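Long-range contacts in diaminopimelate decarboxylase (Psychromonas ingrahamii, PDB 4XG1), which probably decarboxylates meso-2,6-diaminopimelate to L-lysine, using pyridoxal 5'-phosphate as cofactor, in the last step of lysine biosynthesis: residues B[99-104]-B[119-124]; B[235-240]-B[269-274]. All coordinates share one frame; numbering follows the deposited sequence.

Contact 1: B[99-104]-B[119-124]; sequences KIVFSG and NIMCFN
Phe-102 and Phe-123 pair where two neighbouring parallel strands of the TIM barrel, 100-102 and 122-125, run side by side, joined through helix 109-117 in a beta-alpha-beta unit. Two bonds stitch the backbones: Phe-102 N to Cys-122 O, and Asn-124 N to Phe-102 O. The two rings share the helix-facing side and are tilted 42° to each other, Phe-102 CD2 lying 3.8 Å from Phe-123 CE2. Ile-120 serves the two rings differently. Its CG1 is placed between backbone N and carbonyl carbon (chi1 58°), which carries CD1 over the centre of the Phe-123 ring, 3.8 Å above its plane, and to the edge of the Phe-102 ring. Its other branch, CG2, meets Ile-100 CG2 at 3.7 Å. An alanine here would probably open a gap over the face of the Phe-123 ring and leave Ile-100 CG2 without its partner. On the other side of the sheet, Val-101 CG1 packs 4.1 Å from Cys-122 CB, and its CG2 touches Asn-124 ND2. At the strand ends a water bridges the backbones, accepting from Gly-104 N and donating to Asn-124 O at 2.8 Å.

Contact 2: B[235-240]-B[269-274]; sequences LDLGGG and LKLIFE. With LLP ((2S)-2-amino-6-[[3-hydroxy-2-methyl-5-(phosphonooxymethyl)pyridin-4-yl]methylideneamino]hexanoic acid), chain T.
This is a parallel strand pair of the TIM barrel that runs straight into the cofactor site: strands 234-236 and 270-273 end in a glycine-rich turn, Gly-238 to Gly-240, and in Glu-274, of which Gly-239, Gly-240 and Glu-274 line the pocket of the bound pyridoxal-lysine adduct LLP. A ladder of four backbone bonds holds the pair. Leu-235 N gives to Lys-270 O, Leu-235 O takes from Ile-272 N, Leu-237 N gives to Ile-272 O, and beyond the strands Glu-274 N donates to Gly-238 O. Inside the barrel, Asp-236 and Glu-274 meet nearly at a right angle, their carboxylate planes 85° apart, with Asp-236 OD2 only 2.7 Å from Glu-274 OE2, so one of the two acids probably carries a proton. The Asp-236 CG lies anti to its backbone N (chi1 -174°), which sets the carboxylate beside the carbonyl carbon, where OD1 accepts from Gly-238 N, two residues on, at 2.9 Å, an Asx turn that shapes the start of the glycine segment. The other Glu-274 oxygen, OE1, lies 2.9 Å from LLP N1, the acid-to-pyridine-nitrogen arrangement familiar in this decarboxylase family. Gly-240 N donates to the phosphate oxygen OP3 of LLP, also at 2.9 Å and nearly straight. A side chain on Gly-239 would run into Glu-274 O. On the outer side, the side chains of Leu-235 and Leu-271 lie side by side, CD2 to CD2 at 3.8 Å, while Leu-237 CD1 touches Leu-271 CD2 and Phe-273 CE2. Helix 253-262 packs on Leu-237, Leu-271 and Phe-273, helix 209-227 on Leu-235 and Leu-269, and strands 192-198 and 54-59 flank the pair within the barrel.

How the contacts relate
Following the chain from the N terminus, contact 1 comes first: 99-104 leads through helix 109-117 and returns as 119-124, closing a short loop. The chain then lays down strands 145-152 and 192-198 before contact 2 closes a longer loop, from 235-240 through helix 253-262 to 269-274. The two are in series and neither nest nor cross. Around the barrel, strand 270-273 joins strand 54-59, which joins 78-81 and so leads back to 100-102, completing the ring. Across its interior the contacts also touch directly: Asn-124 ND2 lies 3.1 Å from Glu-274 OE2 and makes a weak hydrogen bond to Asp-236 OD2, beside the cofactor.

Contact 1: B[99-104]-B[119-124]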
# COMPACT_ATOMS: atom_id res chain seq x y z
N LYS B 99 2.81 11.58 -26.84
CA LYS B 99 1.90 10.46 -26.82
C LYS B 99 1.41 10.14 -25.41
O LYS B 99 1.03 9.00 -25.10
CB LYS B 99 2.55 9.24 -27.39
CG LYS B 99 3.00 9.46 -28.81
CD LYS B 99 3.36 8.12 -29.46
CE LYS B 99 4.11 8.33 -30.74
NZ LYS B 99 4.46 7.00 -31.30
N ILE B 100 1.40 11.16 -24.57
CA ILE B 100 1.01 10.99 -23.18
C ILE B 100 -0.32 11.67 -22.96
O ILE B 100 -0.45 12.87 -23.20
CB ILE B 100 2.02 11.66 -22.23
CG1 ILE B 100 3.26 10.78 -22.12
CG2 ILE B 100 1.42 11.83 -20.84
CD1 ILE B 100 4.31 11.36 -21.21
N VAL B 101 -1.27 10.92 -22.42
CA VAL B 101 -2.46 11.55 -21.84
C VAL B 101 -2.41 11.44 -20.33
O VAL B 101 -1.89 10.48 -19.79
CB VAL B 101 -3.76 11.00 -22.45
CG1 VAL B 101 -3.62 10.93 -23.97
CG2 VAL B 101 -4.09 9.61 -21.93
N PHE B 102 -2.90 12.46 -19.67
CA PHE B 102 -2.86 12.62 -18.23
C PHE B 102 -4.27 12.56 -17.61
O PHE B 102 -5.00 13.50 -17.68
CB PHE B 102 -2.18 13.94 -17.96
CG PHE B 102 -1.83 14.24 -16.55
CD1 PHE B 102 -1.98 13.36 -15.52
CD2 PHE B 102 -1.30 15.45 -16.28
CE1 PHE B 102 -1.63 13.70 -14.25
CE2 PHE B 102 -0.97 15.80 -15.01
CZ PHE B 102 -1.14 14.91 -13.98
N SER B 103 -4.59 11.44 -16.97
CA SER B 103 -5.83 11.23 -16.19
C SER B 103 -5.65 11.62 -14.71
O SER B 103 -4.54 11.90 -14.28
CB SER B 103 -6.26 9.76 -16.26
OG SER B 103 -6.03 9.19 -17.55
N GLY B 104 -6.73 11.73 -13.97
CA GLY B 104 -6.64 11.99 -12.53
C GLY B 104 -7.55 13.08 -12.00
O GLY B 104 -7.62 14.14 -12.57
N ASN B 119 4.59 19.28 -23.02
CA ASN B 119 3.83 19.30 -24.27
C ASN B 119 3.12 17.97 -24.55
O ASN B 119 3.24 17.38 -25.64
CB ASN B 119 4.78 19.69 -25.41
CG ASN B 119 4.07 19.87 -26.72
OD1 ASN B 119 3.05 20.56 -26.79
ND2 ASN B 119 4.59 19.23 -27.78
N ILE B 120 2.35 17.52 -23.55
CA ILE B 120 1.62 16.24 -23.67
C ILE B 120 0.45 16.37 -24.61
O ILE B 120 -0.04 17.46 -24.81
CB ILE B 120 1.12 15.70 -22.33
CG1 ILE B 120 0.21 16.69 -21.63
CG2 ILE B 120 2.30 15.39 -21.42
CD1 ILE B 120 -0.72 16.02 -20.64
N MET B 121 0.00 15.24 -25.13
CA MET B 121 -1.15 15.14 -26.00
C MET B 121 -2.47 15.70 -25.41
O MET B 121 -3.17 16.41 -26.11
CB MET B 121 -1.41 13.70 -26.39
CG MET B 121 -2.47 13.52 -27.46
SD MET B 121 -2.61 11.79 -27.99
CE MET B 121 -1.15 11.63 -28.99
N CYS B 122 -2.82 15.37 -24.16
CA CYS B 122 -4.18 15.65 -23.68
C CYS B 122 -4.31 15.49 -22.17
O CYS B 122 -3.71 14.62 -21.58
CB CYS B 122 -5.18 14.71 -24.41
SG CYS B 122 -6.88 15.27 -24.42
N PHE B 123 -5.12 16.34 -21.57
CA PHE B 123 -5.54 16.23 -20.19
C PHE B 123 -6.94 15.66 -20.15
O PHE B 123 -7.84 16.26 -20.69
CB PHE B 123 -5.56 17.59 -19.52
CG PHE B 123 -4.22 18.22 -19.33
CD1 PHE B 123 -3.59 18.89 -20.39
CD2 PHE B 123 -3.56 18.15 -18.11
CE1 PHE B 123 -2.35 19.47 -20.23
CE2 PHE B 123 -2.31 18.73 -17.94
CZ PHE B 123 -1.70 19.38 -19.00
N ASN B 124 -7.14 14.50 -19.55
CA ASN B 124 -8.46 13.94 -19.37
C ASN B 124 -9.05 14.53 -18.10
O ASN B 124 -8.72 14.10 -17.00
CB ASN B 124 -8.37 12.42 -19.28
CG ASN B 124 -7.97 11.79 -20.60
OD1 ASN B 124 -8.20 12.37 -21.67
ND2 ASN B 124 -7.35 10.60 -20.55
O HOH W 1 -8.95 11.52 -15.97

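Contact 2: B[235-240]-B[269-274]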
# COMPACT_ATOMS: atom_id res chain seq x y z
N LEU B 235 -11.26 9.91 -29.39
CA LEU B 235 -12.09 9.31 -28.37
C LEU B 235 -11.27 8.30 -27.59
O LEU B 235 -10.75 7.32 -28.16
CB LEU B 235 -13.24 8.56 -29.03
CG LEU B 235 -14.15 7.78 -28.07
CD1 LEU B 235 -14.94 8.73 -27.19
CD2 LEU B 235 -15.06 6.89 -28.88
N ASP B 236 -11.16 8.55 -26.29
CA ASP B 236 -10.36 7.72 -25.39
C ASP B 236 -11.29 6.80 -24.58
O ASP B 236 -12.12 7.25 -23.80
CB ASP B 236 -9.56 8.65 -24.46
CG ASP B 236 -8.55 7.90 -23.57
OD1 ASP B 236 -8.80 6.75 -23.15
OD2 ASP B 236 -7.55 8.52 -23.19
N LEU B 237 -11.15 5.51 -24.79
CA LEU B 237 -12.01 4.53 -24.15
C LEU B 237 -11.48 3.89 -22.86
O LEU B 237 -12.02 2.91 -22.36
CB LEU B 237 -12.30 3.43 -25.17
CG LEU B 237 -13.10 3.95 -26.34
CD1 LEU B 237 -13.23 2.87 -27.41
CD2 LEU B 237 -14.48 4.44 -25.89
N GLY B 238 -10.42 4.47 -22.30
CA GLY B 238 -9.87 4.02 -21.04
C GLY B 238 -9.34 2.62 -21.14
O GLY B 238 -9.02 2.13 -22.23
N GLY B 239 -9.19 1.99 -19.97
CA GLY B 239 -8.75 0.60 -19.87
C GLY B 239 -9.92 -0.20 -19.34
O GLY B 239 -11.07 0.14 -19.63
N GLY B 240 -9.63 -1.21 -18.54
CA GLY B 240 -10.65 -1.95 -17.84
C GLY B 240 -10.84 -3.38 -18.29
O GLY B 240 -11.56 -4.15 -17.67
N LEU B 269 -12.52 8.72 -36.73
CA LEU B 269 -12.20 9.27 -35.40
C LEU B 269 -11.13 8.44 -34.73
O LEU B 269 -11.19 7.20 -34.70
CB LEU B 269 -13.42 9.31 -34.51
CG LEU B 269 -13.21 10.14 -33.24
CD1 LEU B 269 -12.98 11.62 -33.52
CD2 LEU B 269 -14.39 10.00 -32.32
N LYS B 270 -10.16 9.14 -34.15
CA LYS B 270 -9.01 8.46 -33.58
C LYS B 270 -9.37 7.84 -32.24
O LYS B 270 -9.88 8.52 -31.36
CB LYS B 270 -7.86 9.44 -33.37
CG LYS B 270 -6.53 8.74 -33.15
CD LYS B 270 -5.45 9.71 -32.77
CE LYS B 270 -4.08 9.10 -32.93
NZ LYS B 270 -3.04 10.03 -32.45
N LEU B 271 -9.05 6.57 -32.10
CA LEU B 271 -9.33 5.86 -30.86
C LEU B 271 -8.10 5.69 -29.95
O LEU B 271 -7.07 5.16 -30.37
CB LEU B 271 -9.90 4.48 -31.16
CG LEU B 271 -11.30 4.43 -31.75
CD1 LEU B 271 -11.64 2.98 -32.01
CD2 LEU B 271 -12.32 5.10 -30.85
N ILE B 272 -8.22 6.18 -28.72
CA ILE B 272 -7.20 5.99 -27.72
C ILE B 272 -7.65 4.96 -26.71
O ILE B 272 -8.78 5.00 -26.22
CB ILE B 272 -6.84 7.32 -27.05
CG1 ILE B 272 -6.11 8.21 -28.06
CG2 ILE B 272 -5.93 7.08 -25.84
CD1 ILE B 272 -5.89 9.63 -27.60
N PHE B 273 -6.76 4.03 -26.41
CA PHE B 273 -6.96 3.01 -25.38
C PHE B 273 -5.91 3.08 -24.29
O PHE B 273 -4.73 3.34 -24.55
CB PHE B 273 -6.87 1.62 -26.00
CG PHE B 273 -7.79 1.42 -27.13
CD1 PHE B 273 -7.43 1.81 -28.42
CD2 PHE B 273 -9.03 0.83 -26.93
CE1 PHE B 273 -8.29 1.62 -29.47
CE2 PHE B 273 -9.89 0.64 -28.00
CZ PHE B 273 -9.51 1.04 -29.26
N GLU B 274 -6.33 2.78 -23.07
CA GLU B 274 -5.48 2.93 -21.88
C GLU B 274 -5.36 1.65 -21.10
O GLU B 274 -5.56 1.64 -19.91
CB GLU B 274 -6.07 4.01 -21.00
CG GLU B 274 -6.15 5.40 -21.59
CD GLU B 274 -6.83 6.38 -20.67
OE1 GLU B 274 -7.53 5.96 -19.72
OE2 GLU B 274 -6.67 7.60 -20.84
N1 LLP T . -7.32 4.56 -17.22
C2 LLP T . -7.77 5.11 -16.09
C2' LLP T . -8.29 6.53 -16.13
C3 LLP T . -7.72 4.31 -14.85
O3 LLP T . -8.20 4.82 -13.69
C4 LLP T . -7.21 2.94 -14.91
C4' LLP T . -7.15 2.04 -13.71
C5 LLP T . -6.74 2.44 -16.21
C6 LLP T . -6.80 3.30 -17.30
C5' LLP T . -6.16 1.06 -16.40
OP4 LLP T . -7.05 0.06 -16.08
P LLP T . -6.73 -1.50 -16.26
OP1 LLP T . -5.35 -1.66 -15.63
OP2 LLP T . -7.91 -2.28 -15.64
OP3 LLP T . -6.86 -1.83 -17.75
N LLP T . -5.37 -1.51 -7.76
CA LLP T . -6.49 -2.23 -8.50
CB LLP T . -6.58 -1.76 -9.95
CG LLP T . -7.59 -0.67 -10.24
CD LLP T . -7.01 0.46 -11.06
CE LLP T . -8.13 1.42 -11.51
NZ LLP T . -7.79 2.48 -12.49
C LLP T . -6.17 -3.70 -8.54
O LLP T . -5.12 -4.14 -8.12
OXT LLP T . -6.94 -4.52 -9.01